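Local coordinates for FAD:protein FMN transferase (Pseudomonas stutzeri ATCC 14405 = CCUG 16156, PDB 5MGY) that probably transfers FMN from FAD to a threonine side chain of a target protein, with magnesium as cofactor, at residues L286-F298 with F306-F318. Sequence-based numbering, arbitrary orientation.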
ATOM      1  N   LEU A 286      -4.573 -16.826   2.033  1.00 53.49           N
ATOM      2  CA  LEU A 286      -5.091 -17.355   3.316  1.00 55.93           C
ATOM      3  C   LEU A 286      -4.155 -18.179   4.224  1.00 53.66           C
ATOM      4  O   LEU A 286      -4.184 -18.046   5.468  1.00 49.69           O
ATOM      5  CB  LEU A 286      -6.304 -18.192   3.041  1.00 59.66           C
ATOM      6  CG  LEU A 286      -7.544 -17.380   3.306  1.00 64.65           C
ATOM      7  CD1 LEU A 286      -8.717 -18.090   2.614  1.00 65.86           C
ATOM      8  CD2 LEU A 286      -7.743 -17.215   4.825  1.00 63.02           C
ATOM      9  N   ALA A 287      -3.370 -19.052   3.597  1.00 51.76           N
ATOM     10  CA  ALA A 287      -2.465 -19.913   4.330  1.00 52.80           C
ATOM     11  C   ALA A 287      -1.415 -19.030   4.972  1.00 52.72           C
ATOM     12  O   ALA A 287      -1.209 -19.152   6.203  1.00 51.70           O
ATOM     13  CB  ALA A 287      -1.858 -20.990   3.429  1.00 52.30           C
ATOM     14  N   LEU A 288      -0.802 -18.120   4.169  1.00 52.34           N
ATOM     15  CA  LEU A 288       0.226 -17.159   4.673  1.00 47.88           C
ATOM     16  C   LEU A 288      -0.379 -16.311   5.786  1.00 40.98           C
ATOM     17  O   LEU A 288       0.167 -16.225   6.902  1.00 36.09           O
ATOM     18  CB  LEU A 288       0.792 -16.263   3.544  1.00 49.28           C
ATOM     19  CG  LEU A 288       1.917 -15.314   4.001  1.00 49.86           C
ATOM     20  CD1 LEU A 288       3.259 -15.998   4.080  1.00 52.38           C
ATOM     21  CD2 LEU A 288       1.980 -14.116   3.097  1.00 50.17           C
ATOM     22  N   ALA A 289      -1.533 -15.748   5.489  1.00 37.99           N
ATOM     23  CA  ALA A 289      -2.133 -14.870   6.447  1.00 45.33           C
ATOM     24  C   ALA A 289      -2.341 -15.556   7.791  1.00 52.06           C
ATOM     25  O   ALA A 289      -1.988 -14.969   8.815  1.00 53.13           O
ATOM     26  CB  ALA A 289      -3.425 -14.271   5.936  1.00 46.91           C
ATOM     27  N   GLU A 290      -2.844 -16.813   7.769  1.00 58.30           N
ATOM     28  CA  GLU A 290      -3.029 -17.630   8.983  1.00 55.75           C
ATOM     29  C   GLU A 290      -1.681 -18.010   9.620  1.00 56.65           C
ATOM     30  O   GLU A 290      -1.527 -17.956  10.861  1.00 59.84           O
ATOM     31  CB  GLU A 290      -3.825 -18.886   8.679  1.00 57.99           C
ATOM     32  CG  GLU A 290      -4.976 -19.104   9.634  1.00 61.18           C
ATOM     33  CD  GLU A 290      -6.167 -18.220   9.339  1.00 61.48           C
ATOM     34  OE1 GLU A 290      -6.608 -18.187   8.172  1.00 61.44           O
ATOM     35  OE2 GLU A 290      -6.665 -17.570  10.277  1.00 61.87           O
ATOM     36  N   ARG A 291      -0.717 -18.381   8.777  1.00 51.06           N
ATOM     37  CA  ARG A 291       0.583 -18.749   9.269  1.00 52.98           C
ATOM     38  C   ARG A 291       1.186 -17.593  10.044  1.00 53.45           C
ATOM     39  O   ARG A 291       1.647 -17.789  11.161  1.00 56.00           O
ATOM     40  CB  ARG A 291       1.483 -19.157   8.122  1.00 52.81           C
ATOM     41  CG  ARG A 291       2.786 -19.751   8.563  1.00 55.34           C
ATOM     42  CD  ARG A 291       3.721 -19.860   7.372  1.00 63.19           C
ATOM     43  NE  ARG A 291       4.563 -18.652   7.182  1.00 69.07           N
ATOM     44  CZ  ARG A 291       5.316 -18.375   6.102  1.00 75.86           C
ATOM     45  NH1 ARG A 291       5.363 -19.210   5.063  1.00 76.62           N
ATOM     46  NH2 ARG A 291       6.028 -17.241   6.035  1.00 77.95           N
ATOM     47  N   ASN A 292       1.152 -16.392   9.474  1.00 52.06           N
ATOM     48  CA  ASN A 292       1.819 -15.240  10.101  1.00 51.52           C
ATOM     49  C   ASN A 292       0.906 -14.446  11.020  1.00 51.73           C
ATOM     50  O   ASN A 292       1.337 -13.463  11.615  1.00 54.97           O
ATOM     51  CB  ASN A 292       2.319 -14.258   9.059  1.00 52.37           C
ATOM     52  CG  ASN A 292       3.258 -14.859   8.072  1.00 52.15           C
ATOM     53  OD1 ASN A 292       3.743 -15.960   8.217  1.00 53.21           O
ATOM     54  ND2 ASN A 292       3.505 -14.130   7.036  1.00 56.45           N
ATOM     55  N   GLY A 293      -0.356 -14.823  11.093  1.00 48.57           N
ATOM     56  CA  GLY A 293      -1.281 -14.141  11.979  1.00 48.14           C
ATOM     57  C   GLY A 293      -1.777 -12.781  11.514  1.00 46.32           C
ATOM     58  O   GLY A 293      -1.983 -11.903  12.314  1.00 48.19           O
ATOM     59  N   ILE A 294      -2.021 -12.631  10.228  1.00 45.27           N
ATOM     60  CA  ILE A 294      -2.409 -11.372   9.662  1.00 45.25           C
ATOM     61  C   ILE A 294      -3.923 -11.261   9.776  1.00 46.08           C
ATOM     62  O   ILE A 294      -4.636 -12.234   9.534  1.00 44.72           O
ATOM     63  CB  ILE A 294      -1.987 -11.286   8.198  1.00 44.57           C
ATOM     64  CG1 ILE A 294      -0.462 -11.357   8.119  1.00 46.45           C
ATOM     65  CG2 ILE A 294      -2.520 -10.011   7.563  1.00 45.19           C
ATOM     66  CD1 ILE A 294       0.075 -11.557   6.705  1.00 47.16           C
ATOM     67  N   ALA A 295      -4.395 -10.069  10.142  1.00 43.20           N
ATOM     68  CA  ALA A 295      -5.788  -9.802  10.079  1.00 43.81           C
ATOM     69  C   ALA A 295      -6.117  -9.396   8.629  1.00 43.95           C
ATOM     70  O   ALA A 295      -5.651  -8.357   8.137  1.00 45.81           O
ATOM     71  CB  ALA A 295      -6.164  -8.719  11.065  1.00 43.25           C
ATOM     72  N   ALA A 296      -6.886 -10.228   7.943  1.00 41.12           N
ATOM     73  CA  ALA A 296      -7.206  -9.976   6.543  1.00 40.49           C
ATOM     74  C   ALA A 296      -8.612 -10.467   6.166  1.00 41.47           C
ATOM     75  O   ALA A 296      -9.114 -11.420   6.772  1.00 44.10           O
ATOM     76  CB  ALA A 296      -6.175 -10.668   5.662  1.00 38.62           C
ATOM     77  N   PHE A 297      -9.197  -9.845   5.144  1.00 39.45           N
ATOM     78  CA  PHE A 297     -10.552 -10.115   4.669  1.00 41.66           C
ATOM     79  C   PHE A 297     -10.491 -10.192   3.144  1.00 40.95           C
ATOM     80  O   PHE A 297     -10.291  -9.173   2.474  1.00 40.54           O
ATOM     81  CB  PHE A 297     -11.459  -8.967   5.109  1.00 45.28           C
ATOM     82  CG  PHE A 297     -12.897  -9.102   4.704  1.00 49.13           C
ATOM     83  CD1 PHE A 297     -13.817  -9.650   5.628  1.00 53.59           C
ATOM     84  CD2 PHE A 297     -13.363  -8.658   3.459  1.00 47.52           C
ATOM     85  CE1 PHE A 297     -15.168  -9.765   5.313  1.00 53.46           C
ATOM     86  CE2 PHE A 297     -14.714  -8.779   3.140  1.00 51.27           C
ATOM     87  CZ  PHE A 297     -15.615  -9.352   4.058  1.00 53.27           C
ATOM     88  N   PHE A 298     -10.657 -11.388   2.601  1.00 41.29           N
ATOM     89  CA  PHE A 298     -10.549 -11.652   1.174  1.00 39.94           C
ATOM     90  C   PHE A 298     -11.868 -11.577   0.390  1.00 40.99           C
ATOM     91  O   PHE A 298     -12.889 -11.899   0.917  1.00 41.77           O
ATOM     92  CB  PHE A 298     -10.026 -13.057   1.006  1.00 38.25           C
ATOM     93  CG  PHE A 298      -8.668 -13.261   1.504  1.00 38.09           C
ATOM     94  CD1 PHE A 298      -7.619 -13.499   0.620  1.00 37.42           C
ATOM     95  CD2 PHE A 298      -8.400 -13.221   2.847  1.00 38.19           C
ATOM     96  CE1 PHE A 298      -6.334 -13.686   1.081  1.00 37.69           C
ATOM     97  CE2 PHE A 298      -7.108 -13.410   3.304  1.00 39.89           C
ATOM     98  CZ  PHE A 298      -6.073 -13.641   2.426  1.00 37.70           C
ATOM     99  N   PHE A 306     -19.611 -13.373  -5.604  1.00 73.25           N
ATOM    100  CA  PHE A 306     -18.460 -13.264  -4.709  1.00 69.10           C
ATOM    101  C   PHE A 306     -18.583 -14.034  -3.416  1.00 65.47           C
ATOM    102  O   PHE A 306     -19.654 -14.107  -2.845  1.00 67.13           O
ATOM    103  CB  PHE A 306     -18.182 -11.800  -4.422  1.00 65.97           C
ATOM    104  CG  PHE A 306     -17.712 -11.041  -5.608  1.00 66.52           C
ATOM    105  CD1 PHE A 306     -16.428 -11.225  -6.118  1.00 64.30           C
ATOM    106  CD2 PHE A 306     -18.532 -10.131  -6.234  1.00 63.66           C
ATOM    107  CE1 PHE A 306     -15.978 -10.522  -7.223  1.00 60.92           C
ATOM    108  CE2 PHE A 306     -18.080  -9.443  -7.352  1.00 62.73           C
ATOM    109  CZ  PHE A 306     -16.794  -9.621  -7.839  1.00 61.30           C
ATOM    110  N   VAL A 307     -17.479 -14.613  -2.970  1.00 60.99           N
ATOM    111  CA  VAL A 307     -17.416 -15.196  -1.623  1.00 57.85           C
ATOM    112  C   VAL A 307     -16.417 -14.428  -0.797  1.00 53.71           C
ATOM    113  O   VAL A 307     -15.418 -13.998  -1.328  1.00 53.20           O
ATOM    114  CB  VAL A 307     -17.054 -16.687  -1.635  1.00 59.21           C
ATOM    115  CG1 VAL A 307     -18.194 -17.469  -2.253  1.00 64.99           C
ATOM    116  CG2 VAL A 307     -15.719 -16.968  -2.337  1.00 60.63           C
ATOM    117  N   THR A 308     -16.650 -14.293   0.506  1.00 53.60           N
ATOM    118  CA  THR A 308     -15.727 -13.590   1.412  1.00 55.94           C
ATOM    119  C   THR A 308     -15.112 -14.489   2.488  1.00 53.82           C
ATOM    120  O   THR A 308     -15.746 -15.334   3.081  1.00 56.05           O
ATOM    121  CB  THR A 308     -16.398 -12.311   2.079  1.00 60.35           C
ATOM    122  OG1 THR A 308     -17.469 -12.680   2.975  1.00 59.42           O
ATOM    123  CG2 THR A 308     -16.953 -11.322   1.023  1.00 59.84           C
ATOM    124  N   THR A 309     -13.876 -14.233   2.826  1.00 55.71           N
ATOM    125  CA  THR A 309     -13.224 -15.062   3.827  1.00 58.81           C
ATOM    126  C   THR A 309     -12.364 -14.150   4.694  1.00 55.66           C
ATOM    127  O   THR A 309     -11.714 -13.270   4.209  1.00 56.49           O
ATOM    128  CB  THR A 309     -12.384 -16.175   3.137  1.00 60.45           C
ATOM    129  OG1 THR A 309     -13.050 -16.595   1.922  1.00 59.04           O
ATOM    130  CG2 THR A 309     -12.138 -17.358   4.098  1.00 62.22           C
ATOM    131  N   SER A 310     -12.405 -14.359   5.985  1.00 59.67           N
ATOM    132  CA  SER A 310     -11.702 -13.549   6.951  1.00 60.00           C
ATOM    133  C   SER A 310     -10.709 -14.497   7.629  1.00 55.81           C
ATOM    134  O   SER A 310     -10.841 -15.675   7.503  1.00 58.12           O
ATOM    135  CB  SER A 310     -12.717 -12.874   7.931  1.00 61.79           C
ATOM    136  OG  SER A 310     -13.319 -13.780   8.870  1.00 62.76           O
ATOM    137  N   THR A 311      -9.683 -13.988   8.272  1.00 54.34           N
ATOM    138  CA  THR A 311      -8.747 -14.845   8.952  1.00 55.01           C
ATOM    139  C   THR A 311      -9.163 -14.922  10.370  1.00 54.25           C
ATOM    140  O   THR A 311     -10.104 -14.270  10.805  1.00 53.75           O
ATOM    141  CB  THR A 311      -7.300 -14.301   8.887  1.00 57.79           C
ATOM    142  OG1 THR A 311      -7.205 -13.063   9.621  1.00 58.51           O
ATOM    143  CG2 THR A 311      -6.865 -14.128   7.419  1.00 56.46           C
ATOM    144  N   LYS A 312      -8.415 -15.726  11.082  1.00 58.37           N
ATOM    145  CA  LYS A 312      -8.526 -15.894  12.501  1.00 65.43           C
ATOM    146  C   LYS A 312      -8.216 -14.624  13.274  1.00 62.91           C
ATOM    147  O   LYS A 312      -8.990 -14.251  14.145  1.00 64.39           O
ATOM    148  CB  LYS A 312      -7.568 -17.005  12.888  1.00 72.89           C
ATOM    149  CG  LYS A 312      -7.565 -17.403  14.337  1.00 83.06           C
ATOM    150  CD  LYS A 312      -6.570 -18.531  14.591  1.00 91.35           C
ATOM    151  CE  LYS A 312      -6.891 -19.779  13.758  1.00 96.01           C
ATOM    152  NZ  LYS A 312      -6.124 -20.961  14.206  1.00 96.34           N
ATOM    153  N   ALA A 313      -7.094 -13.972  12.948  1.00 61.75           N
ATOM    154  CA  ALA A 313      -6.678 -12.713  13.603  1.00 55.88           C
ATOM    155  C   ALA A 313      -7.710 -11.623  13.359  1.00 51.84           C
ATOM    156  O   ALA A 313      -7.989 -10.832  14.262  1.00 51.70           O
ATOM    157  CB  ALA A 313      -5.288 -12.264  13.139  1.00 53.70           C
ATOM    158  N   PHE A 314      -8.272 -11.579  12.153  1.00 47.94           N
ATOM    159  CA  PHE A 314      -9.338 -10.629  11.830  1.00 49.65           C
ATOM    160  C   PHE A 314     -10.579 -10.870  12.671  1.00 55.79           C
ATOM    161  O   PHE A 314     -11.262  -9.917  13.070  1.00 55.11           O
ATOM    162  CB  PHE A 314      -9.709 -10.745  10.362  1.00 48.48           C
ATOM    163  CG  PHE A 314     -10.775  -9.793   9.904  1.00 47.07           C
ATOM    164  CD1 PHE A 314     -12.121 -10.083  10.063  1.00 50.34           C
ATOM    165  CD2 PHE A 314     -10.430  -8.638   9.248  1.00 49.29           C
ATOM    166  CE1 PHE A 314     -13.099  -9.199   9.595  1.00 54.55           C
ATOM    167  CE2 PHE A 314     -11.381  -7.739   8.778  1.00 52.13           C
ATOM    168  CZ  PHE A 314     -12.726  -8.017   8.953  1.00 54.90           C
ATOM    169  N   ASP A 315     -10.893 -12.151  12.897  1.00 67.20           N
ATOM    170  CA  ASP A 315     -12.107 -12.548  13.633  1.00 71.58           C
ATOM    171  C   ASP A 315     -12.021 -12.206  15.140  1.00 72.08           C
ATOM    172  O   ASP A 315     -13.010 -11.692  15.689  1.00 69.41           O
ATOM    173  CB  ASP A 315     -12.469 -14.028  13.361  1.00 74.73           C
ATOM    174  CG  ASP A 315     -13.127 -14.247  11.988  1.00 73.93           C
ATOM    175  OD1 ASP A 315     -13.691 -13.285  11.420  1.00 73.01           O
ATOM    176  OD2 ASP A 315     -13.073 -15.386  11.469  1.00 73.96           O
ATOM    177  N   GLU A 316     -10.861 -12.452  15.777  1.00 70.65           N
ATOM    178  CA  GLU A 316     -10.608 -11.956  17.151  1.00 73.25           C
ATOM    179  C   GLU A 316     -10.751 -10.430  17.268  1.00 70.94           C
ATOM    180  O   GLU A 316     -11.423  -9.945  18.158  1.00 78.57           O
ATOM    181  CB  GLU A 316      -9.251 -12.419  17.706  1.00 75.74           C
ATOM    182  CG  GLU A 316      -9.342 -13.747  18.443  1.00 82.71           C
ATOM    183  CD  GLU A 316      -8.282 -14.730  17.992  1.00 89.32           C
ATOM    184  OE1 GLU A 316      -7.105 -14.356  17.904  1.00 92.28           O
ATOM    185  OE2 GLU A 316      -8.639 -15.883  17.713  1.00 93.00           O
ATOM    186  N   LEU A 317     -10.155  -9.677  16.360  1.00 68.43           N
ATOM    187  CA  LEU A 317     -10.285  -8.225  16.388  1.00 66.53           C
ATOM    188  C   LEU A 317     -11.694  -7.738  16.096  1.00 63.22           C
ATOM    189  O   LEU A 317     -12.114  -6.834  16.744  1.00 64.86           O
ATOM    190  CB  LEU A 317      -9.272  -7.534  15.440  1.00 67.25           C
ATOM    191  CG  LEU A 317      -7.849  -7.335  15.968  1.00 68.07           C
ATOM    192  CD1 LEU A 317      -7.827  -6.338  17.134  1.00 68.19           C
ATOM    193  CD2 LEU A 317      -7.157  -8.624  16.389  1.00 70.71           C
ATOM    194  N   PHE A 318     -12.428  -8.318  15.158  1.00 66.04           N
ATOM    195  CA  PHE A 318     -13.689  -7.691  14.727  1.00 75.60           C
ATOM    196  C   PHE A 318     -14.978  -8.512  14.751  1.00 84.44           C
ATOM    197  O   PHE A 318     -16.029  -7.977  14.400  1.00 91.15           O
ATOM    198  CB  PHE A 318     -13.471  -7.108  13.352  1.00 78.01           C
ATOM    199  CG  PHE A 318     -12.272  -6.216  13.292  1.00 82.79           C
ATOM    200  CD1 PHE A 318     -12.286  -4.988  13.941  1.00 86.19           C
ATOM    201  CD2 PHE A 318     -11.113  -6.610  12.634  1.00 83.17           C
ATOM    202  CE1 PHE A 318     -11.174  -4.166  13.909  1.00 87.38           C
ATOM    203  CE2 PHE A 318      -9.999  -5.794  12.605  1.00 83.68           C
ATOM    204  CZ  PHE A 318     -10.026  -4.571  13.242  1.00 86.21           C
TER
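T311 sets its side chain against A289, I294 and A296, where helix 267-292 gives way to strand 295-301. Its CB lies 3.4 Å from I294 O. OG1 sits between the backbone N and carbonyl carbon (chi1 66°), where it can serve both segments. It donates to I294 O over 2.7 Å, in the carbonyl plane and on a lone pair. The same oxygen accepts from F314 N, which makes T311 the N-cap of helix 312-318. CG2, anti to the carbonyl carbon, packs on A289 CB at 3.7 Å, with A296 CB and L286 CD2 slightly farther off. E290 reaches the same helix start, where its OE2 accepts from K312 N, although the position of OE2 is doubtful.

Helix 267-292 ends in a Schellman motif. G293 has positive phi, I294 N bonds to A289 O, and G293 N makes a weak bond to E290 O. The chain then enters the beta hairpin 295-301/306-310, at one border of the antiparallel sheet. F298 and T309 form a hydrogen-bonded pair, with F298 N to T309 O at 2.7 Å. F297 and S310 are the next, non-hydrogen-bonded pair. Just past the paired residues, T311 N still bonds to A296 O, with an N-H...O angle of 135°.

The F297 ring lies on the S310 side of the sheet. Its CD1 is 3.9 Å from F314 CZ, and the two ring planes are inclined at 40°. At its far end, CZ meets T308 CB at 3.6 Å. I203 of strand 199-205 touches both F297 and F314. On the other side of the sheet, L286 CG lies over one face of the F298 ring, toward its rim, and L286 CD1 touches T309 CG2.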